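Local coordinates for segregation and condensation protein B (Chlorobium tepidum TLS, PDB 1T6S) that takes part in chromosome partitioning at cell division, probably as an accessory subunit of the bacterial SMC condensin-like complex, at residues 5-8 with 9-13; 23-26 with 27-31; 62-66 with 67-71. One frame throughout, in Å; residues are numbered along the deposited sequence.

Contact 1. Residues 5-8 with 9-13; sequences RQQL and LRSLE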
loop_
_atom_site.group_PDB
_atom_site.type_symbol
_atom_site.label_atom_id
_atom_site.label_comp_id
_atom_site.label_asym_id
_atom_site.label_seq_id
_atom_site.Cartn_x
_atom_site.Cartn_y
_atom_site.Cartn_z
ATOM N N ARG A 5 -21.682 39.400 -5.873
ATOM C CA ARG A 5 -20.415 38.962 -6.441
ATOM C C ARG A 5 -19.479 38.574 -5.284
ATOM O O ARG A 5 -18.848 37.516 -5.315
ATOM C CB ARG A 5 -19.810 40.087 -7.308
ATOM C CG ARG A 5 -18.692 39.668 -8.289
ATOM C CD ARG A 5 -17.294 39.913 -7.718
ATOM N NE ARG A 5 -16.234 39.811 -8.735
ATOM C CZ ARG A 5 -15.862 38.683 -9.344
ATOM N NH1 ARG A 5 -16.461 37.537 -9.052
ATOM N NH2 ARG A 5 -14.877 38.697 -10.239
ATOM N N GLN A 6 -19.426 39.403 -4.244
ATOM C CA GLN A 6 -18.547 39.123 -3.115
ATOM C C GLN A 6 -18.950 37.857 -2.354
ATOM O O GLN A 6 -18.097 37.105 -1.892
ATOM C CB GLN A 6 -18.516 40.312 -2.152
ATOM C CG GLN A 6 -18.385 41.660 -2.849
ATOM C CD GLN A 6 -17.294 41.676 -3.916
ATOM O OE1 GLN A 6 -16.115 41.417 -3.632
ATOM N NE2 GLN A 6 -17.687 41.988 -5.158
ATOM N N GLN A 7 -20.253 37.629 -2.234
ATOM C CA GLN A 7 -20.744 36.456 -1.535
ATOM C C GLN A 7 -20.434 35.206 -2.369
ATOM O O GLN A 7 -20.060 34.169 -1.834
ATOM C CB GLN A 7 -22.245 36.584 -1.285
ATOM C CG GLN A 7 -22.874 35.397 -0.588
ATOM C CD GLN A 7 -22.374 35.189 0.838
ATOM O OE1 GLN A 7 -22.701 34.184 1.472
ATOM N NE2 GLN A 7 -21.585 36.138 1.352
ATOM N N LEU A 8 -20.584 35.320 -3.684
ATOM C CA LEU A 8 -20.296 34.219 -4.584
ATOM C C LEU A 8 -18.802 33.904 -4.502
ATOM O O LEU A 8 -18.385 32.743 -4.563
ATOM C CB LEU A 8 -20.632 34.605 -6.022
ATOM C CG LEU A 8 -21.454 33.659 -6.896
ATOM C CD1 LEU A 8 -21.202 34.083 -8.329
ATOM C CD2 LEU A 8 -21.074 32.182 -6.701
ATOM N N LEU A 9 -17.997 34.951 -4.363
ATOM C CA LEU A 9 -16.558 34.775 -4.285
ATOM C C LEU A 9 -16.229 34.040 -2.983
ATOM O O LEU A 9 -15.422 33.102 -2.978
ATOM C CB LEU A 9 -15.850 36.134 -4.360
ATOM C CG LEU A 9 -14.661 36.259 -5.329
ATOM C CD1 LEU A 9 -15.069 35.857 -6.742
ATOM C CD2 LEU A 9 -14.162 37.698 -5.327
ATOM N N ARG A 10 -16.875 34.450 -1.893
ATOM C CA ARG A 10 -16.679 33.814 -0.590
ATOM C C ARG A 10 -17.093 32.338 -0.616
ATOM O O ARG A 10 -16.441 31.478 -0.002
ATOM C CB ARG A 10 -17.453 34.581 0.495
ATOM C CG ARG A 10 -16.687 35.811 1.020
ATOM C CD ARG A 10 -17.593 36.810 1.751
ATOM N NE ARG A 10 -18.328 36.198 2.857
ATOM C CZ ARG A 10 -17.808 35.885 4.041
ATOM N NH1 ARG A 10 -16.529 36.126 4.309
ATOM N NH2 ARG A 10 -18.575 35.321 4.962
ATOM N N SER A 11 -18.173 32.044 -1.329
ATOM C CA SER A 11 -18.632 30.660 -1.453
ATOM C C SER A 11 -17.595 29.815 -2.204
ATOM O O SER A 11 -17.330 28.672 -1.836
ATOM C CB SER A 11 -19.963 30.607 -2.185
ATOM O OG SER A 11 -20.912 31.411 -1.505
ATOM N N LEU A 12 -17.024 30.367 -3.272
ATOM C CA LEU A 12 -16.014 29.627 -4.015
ATOM C C LEU A 12 -14.841 29.324 -3.097
ATOM O O LEU A 12 -14.332 28.198 -3.070
ATOM C CB LEU A 12 -15.518 30.426 -5.215
ATOM C CG LEU A 12 -16.491 30.591 -6.391
ATOM C CD1 LEU A 12 -15.884 31.566 -7.402
ATOM C CD2 LEU A 12 -16.782 29.254 -7.052
ATOM N N GLU A 13 -14.400 30.331 -2.351
ATOM C CA GLU A 13 -13.284 30.133 -1.433
ATOM C C GLU A 13 -13.553 28.999 -0.443
ATOM O O GLU A 13 -12.717 28.092 -0.255
ATOM C CB GLU A 13 -13.000 31.411 -0.650
ATOM C CG GLU A 13 -11.968 31.196 0.442
ATOM C CD GLU A 13 -11.613 32.488 1.150
ATOM O OE1 GLU A 13 -10.690 33.198 0.675
ATOM O OE2 GLU A 13 -12.271 32.796 2.169
#
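Leu9 N and Leu12 N donate to Arg5 O and Leu8 O, one turn earlier in the amphipathic first helix of an N-terminal winged-helix domain. The tight side of this turn is apolar. Leu9, buried, sends its branches toward helix 38-55, where they meet Ala44, Glu47 and Leu48, while Leu12 rests on Ala44 and Phe36. Leu8 reaches the loop beyond helix 25-31, touching Thr32, His34 and Phe36. Branched aliphatic chains suit this face because they fill the seam between helices and ask for no polar partner. Arg5 borders the seam: with CG anti to the backbone N (chi1 -163°) and a bend at the next bond, the chain brings its NH1 to 3.2 Å from Leu9 CD1, while Leu9 CD2 sits over one face of the guanidinium, toward its rim. The apolar carbons of Leu9 thus lie against the flat group, while its NH2 forms a salt bridge with Glu47 OE1 on helix 38-55.

The other side is looser and faces solvent. Gln7 and Arg10 lie there obliquely, amide and guanidinium planes 41° apart, with Gln7 NE2 near the guanidinium plane at 3.6 Å from Arg10 NE; both are donors, and long flexible polar chains cost little in such a place. Between the two sides stands Ser11, small enough to fold back on its own helix: its OG gives a hydrogen bond to Gln7 O at 2.9 Å, from the face of that carbonyl opposite to the one used by Ser11 N.

Contact 2. Residues 23-26 with 27-31; sequences VNLQ and TLSQI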
loop_
_atom_site.group_PDB
_atom_site.type_symbol
_atom_site.label_atom_id
_atom_site.label_comp_id
_atom_site.label_asym_id
_atom_site.label_seq_id
_atom_site.Cartn_x
_atom_site.Cartn_y
_atom_site.Cartn_z
ATOM N N VAL A 23 -11.422 20.675 -7.021
ATOM C CA VAL A 23 -12.824 20.887 -7.392
ATOM C C VAL A 23 -12.908 21.510 -8.770
ATOM O O VAL A 23 -12.257 22.513 -9.031
ATOM C CB VAL A 23 -13.552 21.875 -6.444
ATOM C CG1 VAL A 23 -15.027 21.529 -6.371
ATOM C CG2 VAL A 23 -12.900 21.901 -5.099
ATOM N N ASN A 24 -13.746 20.947 -9.631
ATOM C CA ASN A 24 -13.882 21.463 -10.978
ATOM C C ASN A 24 -15.023 22.450 -11.181
ATOM O O ASN A 24 -15.845 22.688 -10.292
ATOM C CB ASN A 24 -14.029 20.302 -11.979
ATOM C CG ASN A 24 -15.186 19.375 -11.637
ATOM O OD1 ASN A 24 -16.241 19.817 -11.177
ATOM N ND2 ASN A 24 -15.000 18.089 -11.883
ATOM N N LEU A 25 -15.064 23.011 -12.383
ATOM C CA LEU A 25 -16.091 23.964 -12.775
ATOM C C LEU A 25 -17.508 23.386 -12.629
ATOM O O LEU A 25 -18.434 24.089 -12.223
ATOM C CB LEU A 25 -15.864 24.376 -14.238
ATOM C CG LEU A 25 -17.057 25.035 -14.952
ATOM C CD1 LEU A 25 -17.080 26.516 -14.650
ATOM C CD2 LEU A 25 -16.955 24.811 -16.466
ATOM N N GLN A 26 -17.689 22.118 -12.992
ATOM C CA GLN A 26 -19.010 21.489 -12.895
ATOM C C GLN A 26 -19.531 21.451 -11.458
ATOM O O GLN A 26 -20.679 21.799 -11.190
ATOM C CB GLN A 26 -18.973 20.058 -13.458
ATOM C CG GLN A 26 -18.833 19.980 -14.987
ATOM C CD GLN A 26 -17.407 20.195 -15.481
ATOM O OE1 GLN A 26 -17.155 20.188 -16.687
ATOM N NE2 GLN A 26 -16.475 20.374 -14.563
ATOM N N THR A 27 -18.677 21.018 -10.541
ATOM C CA THR A 27 -19.046 20.925 -9.142
ATOM C C THR A 27 -19.295 22.299 -8.518
ATOM O O THR A 27 -20.299 22.508 -7.831
ATOM C CB THR A 27 -17.956 20.182 -8.350
ATOM O OG1 THR A 27 -17.734 18.905 -8.954
ATOM C CG2 THR A 27 -18.366 19.992 -6.893
ATOM N N LEU A 28 -18.387 23.239 -8.754
ATOM C CA LEU A 28 -18.560 24.580 -8.208
ATOM C C LEU A 28 -19.827 25.282 -8.721
ATOM O O LEU A 28 -20.477 26.005 -7.962
ATOM C CB LEU A 28 -17.318 25.445 -8.493
ATOM C CG LEU A 28 -16.056 25.009 -7.721
ATOM C CD1 LEU A 28 -14.824 25.788 -8.194
ATOM C CD2 LEU A 28 -16.282 25.208 -6.214
ATOM N N SER A 29 -20.180 25.089 -9.992
ATOM C CA SER A 29 -21.383 25.728 -10.541
ATOM C C SER A 29 -22.667 25.078 -9.986
ATOM O O SER A 29 -23.660 25.763 -9.746
ATOM C CB SER A 29 -21.410 25.627 -12.078
ATOM O OG SER A 29 -20.198 26.110 -12.645
ATOM N N GLN A 30 -22.644 23.765 -9.783
ATOM C CA GLN A 30 -23.824 23.071 -9.263
ATOM C C GLN A 30 -24.119 23.463 -7.826
ATOM O O GLN A 30 -25.268 23.701 -7.465
ATOM C CB GLN A 30 -23.650 21.543 -9.328
ATOM C CG GLN A 30 -24.826 20.766 -8.707
ATOM C CD GLN A 30 -24.533 19.291 -8.470
ATOM O OE1 GLN A 30 -23.455 18.930 -7.997
ATOM N NE2 GLN A 30 -25.505 18.432 -8.784
ATOM N N ILE A 31 -23.083 23.537 -6.998
ATOM C CA ILE A 31 -23.295 23.869 -5.591
ATOM C C ILE A 31 -23.653 25.339 -5.337
ATOM O O ILE A 31 -24.493 25.637 -4.491
ATOM C CB ILE A 31 -22.062 23.462 -4.738
ATOM C CG1 ILE A 31 -21.837 21.943 -4.856
ATOM C CG2 ILE A 31 -22.283 23.861 -3.277
ATOM C CD1 ILE A 31 -20.582 21.404 -4.144
HETATM O O HOH W 1 -14.841 18.595 -8.423
#
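Asn24 and Thr27 set their side chains across each other at about a right angle, and the oxygen of the amide is where they meet. Asn24 CG lies between its own backbone N and carbonyl carbon (chi1 56°), which swings OD1 over the first turn. There OD1 accepts twice: Thr27 N comes almost straight at the end of the C=O, at 2.8 Å, and Thr27 OG1 arrives from well off the carbonyl plane, also at 2.8 Å. A water accepts from Asn24 N and donates to Thr27 OG1, closing the polar side. The methyl of the same threonine turns the other way, its CG2 3.7 Å from Val23 CG1, again nearly at right angles, and that valine methyl also lies 3.9 Å from Leu28 CG. Replacing Asn24 by an alanine removes OD1, and would probably leave Thr27 N and OG1 without the acceptor they share. Further along the helix, Ser29 OG donates to Leu25 O at 2.7 Å, on the face opposite to Ser29 N. Asn24 OD1 accepting from Thr27 N is an N-cap, and Val23 against Leu28 is its hydrophobic staple, here starting the second helix of the winged-helix domain.

Contact 3. Residues 62-66 with 67-71; sequences HAIAG and GYRFL. With NO3 (nitrate ion), chain L; NO3 (nitrate ion), chain H.
His62 N bonds to Arg69 O almost in a straight line (2.9 Å, 174° at the hydrogen), and Arg69 N returns the bond to His62 O. Nearer the turn, Gly67 O is the most heavily used acceptor: Ile64 N reaches it at 2.9 Å, and Arg69 grips it side-on with NE and NH2, both from above the carbonyl plane though the oxygen lies in the plane of the guanidinium. The arginine can do this because its CG sits between backbone N and carbonyl carbon (chi1 80°) and its chain then bends twice, curling back over the strands; a further NH2 bond to Ile64 O is weak. His62 ND1 donates to two oxygens of one nitrate, while Ala63 N donates to O2 of another at 2.9 Å. The nitrates probably came from the crystallisation liquor, and Gln42 of the same chain and Arg140 of the second subunit also hydrogen-bond to nitrate.

The strands form the β-hairpin that serves as the wing of the winged-helix domain. A type I' turn from Ile64 to Gly67 closes it, Gly67 N donating to Ile64 O at 2.9 Å from above the carbonyl plane, with Gly66 at a corner where a side chain would jam against the preceding carbonyl.

Ile64 CB lies over one face of the Arg69 guanidinium, close to its rim, though so near that the exact fit is doubtful, and Ile64 also packs on Arg140 of the second subunit. On the same face of the hairpin, Leu71 CD2 makes a CH-π contact with the His62 ring, 4.3 Å from its centroid, and a water links His62 NE2 to Leu71 O. The opposite face is aromatic: Tyr68 CE2 meets Ala63 CB at 3.6 Å, alanine's small methyl fitting against the ring, while Tyr68 packs on Leu41, Val45 and Ile16 and its OH bonds to Gln42.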
loop_
_atom_site.group_PDB
_atom_site.type_symbol
_atom_site.label_atom_id
_atom_site.label_comp_id
_atom_site.label_asym_id
_atom_site.label_seq_id
_atom_site.Cartn_x
_atom_site.Cartn_y
_atom_site.Cartn_z
ATOM N N HIS A 62 -4.593 27.091 -7.132
ATOM C CA HIS A 62 -3.988 26.649 -8.382
ATOM C C HIS A 62 -4.936 25.789 -9.226
ATOM O O HIS A 62 -5.642 24.903 -8.715
ATOM C CB HIS A 62 -2.728 25.824 -8.093
ATOM C CG HIS A 62 -1.626 26.600 -7.444
ATOM N ND1 HIS A 62 -0.551 27.093 -8.149
ATOM C CD2 HIS A 62 -1.423 26.954 -6.153
ATOM C CE1 HIS A 62 0.269 27.715 -7.321
ATOM N NE2 HIS A 62 -0.238 27.644 -6.105
ATOM N N ALA A 63 -4.927 26.048 -10.527
ATOM C CA ALA A 63 -5.741 25.304 -11.474
ATOM C C ALA A 63 -4.871 24.171 -11.995
ATOM O O ALA A 63 -3.988 24.397 -12.827
ATOM C CB ALA A 63 -6.157 26.210 -12.630
ATOM N N ILE A 64 -5.096 22.961 -11.497
ATOM C CA ILE A 64 -4.312 21.812 -11.950
ATOM C C ILE A 64 -5.225 20.817 -12.659
ATOM O O ILE A 64 -6.121 20.249 -12.041
ATOM C CB ILE A 64 -3.609 21.074 -10.772
ATOM C CG1 ILE A 64 -2.844 22.066 -9.886
ATOM C CG2 ILE A 64 -2.632 20.054 -11.319
ATOM C CD1 ILE A 64 -1.869 22.949 -10.638
ATOM N N ALA A 65 -5.008 20.626 -13.960
ATOM C CA ALA A 65 -5.805 19.683 -14.756
ATOM C C ALA A 65 -7.319 19.824 -14.588
ATOM O O ALA A 65 -8.027 18.826 -14.406
ATOM C CB ALA A 65 -5.391 18.252 -14.414
ATOM N N GLY A 66 -7.817 21.054 -14.645
ATOM C CA GLY A 66 -9.247 21.261 -14.509
ATOM C C GLY A 66 -9.798 21.197 -13.096
ATOM O O GLY A 66 -11.013 21.286 -12.913
ATOM N N GLY A 67 -8.925 21.029 -12.102
ATOM C CA GLY A 67 -9.361 20.989 -10.716
ATOM C C GLY A 67 -8.643 22.059 -9.906
ATOM O O GLY A 67 -7.413 22.150 -9.953
ATOM N N TYR A 68 -9.388 22.888 -9.177
ATOM C CA TYR A 68 -8.756 23.929 -8.366
ATOM C C TYR A 68 -8.484 23.445 -6.949
ATOM O O TYR A 68 -9.301 22.739 -6.365
ATOM C CB TYR A 68 -9.628 25.191 -8.282
ATOM C CG TYR A 68 -9.810 25.943 -9.582
ATOM C CD1 TYR A 68 -10.858 25.634 -10.456
ATOM C CD2 TYR A 68 -8.931 26.969 -9.940
ATOM C CE1 TYR A 68 -11.024 26.339 -11.663
ATOM C CE2 TYR A 68 -9.085 27.672 -11.138
ATOM C CZ TYR A 68 -10.127 27.353 -11.991
ATOM O OH TYR A 68 -10.258 28.045 -13.180
ATOM N N ARG A 69 -7.333 23.818 -6.399
ATOM C CA ARG A 69 -7.005 23.459 -5.014
ATOM C C ARG A 69 -6.014 24.464 -4.444
ATOM O O ARG A 69 -5.287 25.121 -5.187
ATOM C CB ARG A 69 -6.409 22.044 -4.917
ATOM C CG ARG A 69 -4.918 21.923 -5.273
ATOM C CD ARG A 69 -4.597 22.339 -6.708
ATOM N NE ARG A 69 -5.244 21.547 -7.769
ATOM C CZ ARG A 69 -5.053 20.246 -8.002
ATOM N NH1 ARG A 69 -4.241 19.525 -7.243
ATOM N NH2 ARG A 69 -5.627 19.669 -9.052
ATOM N N PHE A 70 -6.004 24.588 -3.124
ATOM C CA PHE A 70 -5.078 25.472 -2.434
ATOM C C PHE A 70 -3.745 24.767 -2.306
ATOM O O PHE A 70 -3.694 23.543 -2.178
ATOM C CB PHE A 70 -5.575 25.781 -1.020
ATOM C CG PHE A 70 -6.530 26.935 -0.947
ATOM C CD1 PHE A 70 -7.899 26.734 -1.085
ATOM C CD2 PHE A 70 -6.053 28.236 -0.760
ATOM C CE1 PHE A 70 -8.789 27.810 -1.040
ATOM C CE2 PHE A 70 -6.934 29.323 -0.712
ATOM C CZ PHE A 70 -8.304 29.109 -0.853
ATOM N N LEU A 71 -2.670 25.543 -2.343
ATOM C CA LEU A 71 -1.310 25.026 -2.170
ATOM C C LEU A 71 -0.543 26.108 -1.411
ATOM O O LEU A 71 -0.794 27.297 -1.620
ATOM C CB LEU A 71 -0.650 24.774 -3.530
ATOM C CG LEU A 71 -0.240 23.346 -3.904
ATOM C CD1 LEU A 71 -1.354 22.353 -3.640
ATOM C CD2 LEU A 71 0.147 23.332 -5.382
HETATM N N NO3 L . -0.934 26.243 -11.349
HETATM O O1 NO3 L . -0.161 25.632 -10.598
HETATM O O2 NO3 L . -0.995 25.881 -12.477
HETATM O O3 NO3 L . -1.568 27.161 -10.874
HETATM N N NO3 H . -4.746 29.552 -11.231
HETATM O O1 NO3 H . -4.423 30.654 -11.701
HETATM O O2 NO3 H . -3.987 28.641 -11.416
HETATM O O3 NO3 H . -5.793 29.493 -10.632
HETATM O O HOH W 2 0.808 28.655 -3.734
#

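How the contacts relate
All three contacts belong to the N-terminal winged-helix domain and follow in series along it. Contact 1 lies along the first helix and is partly buried, and contact 2, mostly at the surface, starts the second; Leu12 CD2 and Leu28 CB, 4.1 Å apart, join them. Contact 3 is the wing, also partly buried. It meets contact 2 through a probable hydrogen bond between Val23 O and Tyr68 N, and contact 1 where Phe70 lies by Glu13. Chemistry follows place: contact 1 divides leucines from polar chains along a helix, contact 2 satisfies backbone N-H groups at a helix start, and contact 3 pairs backbone strands, with an arginine curled onto a carbonyl and nitrates bound alongside. Of the three, contact 3 alone touches the second subunit.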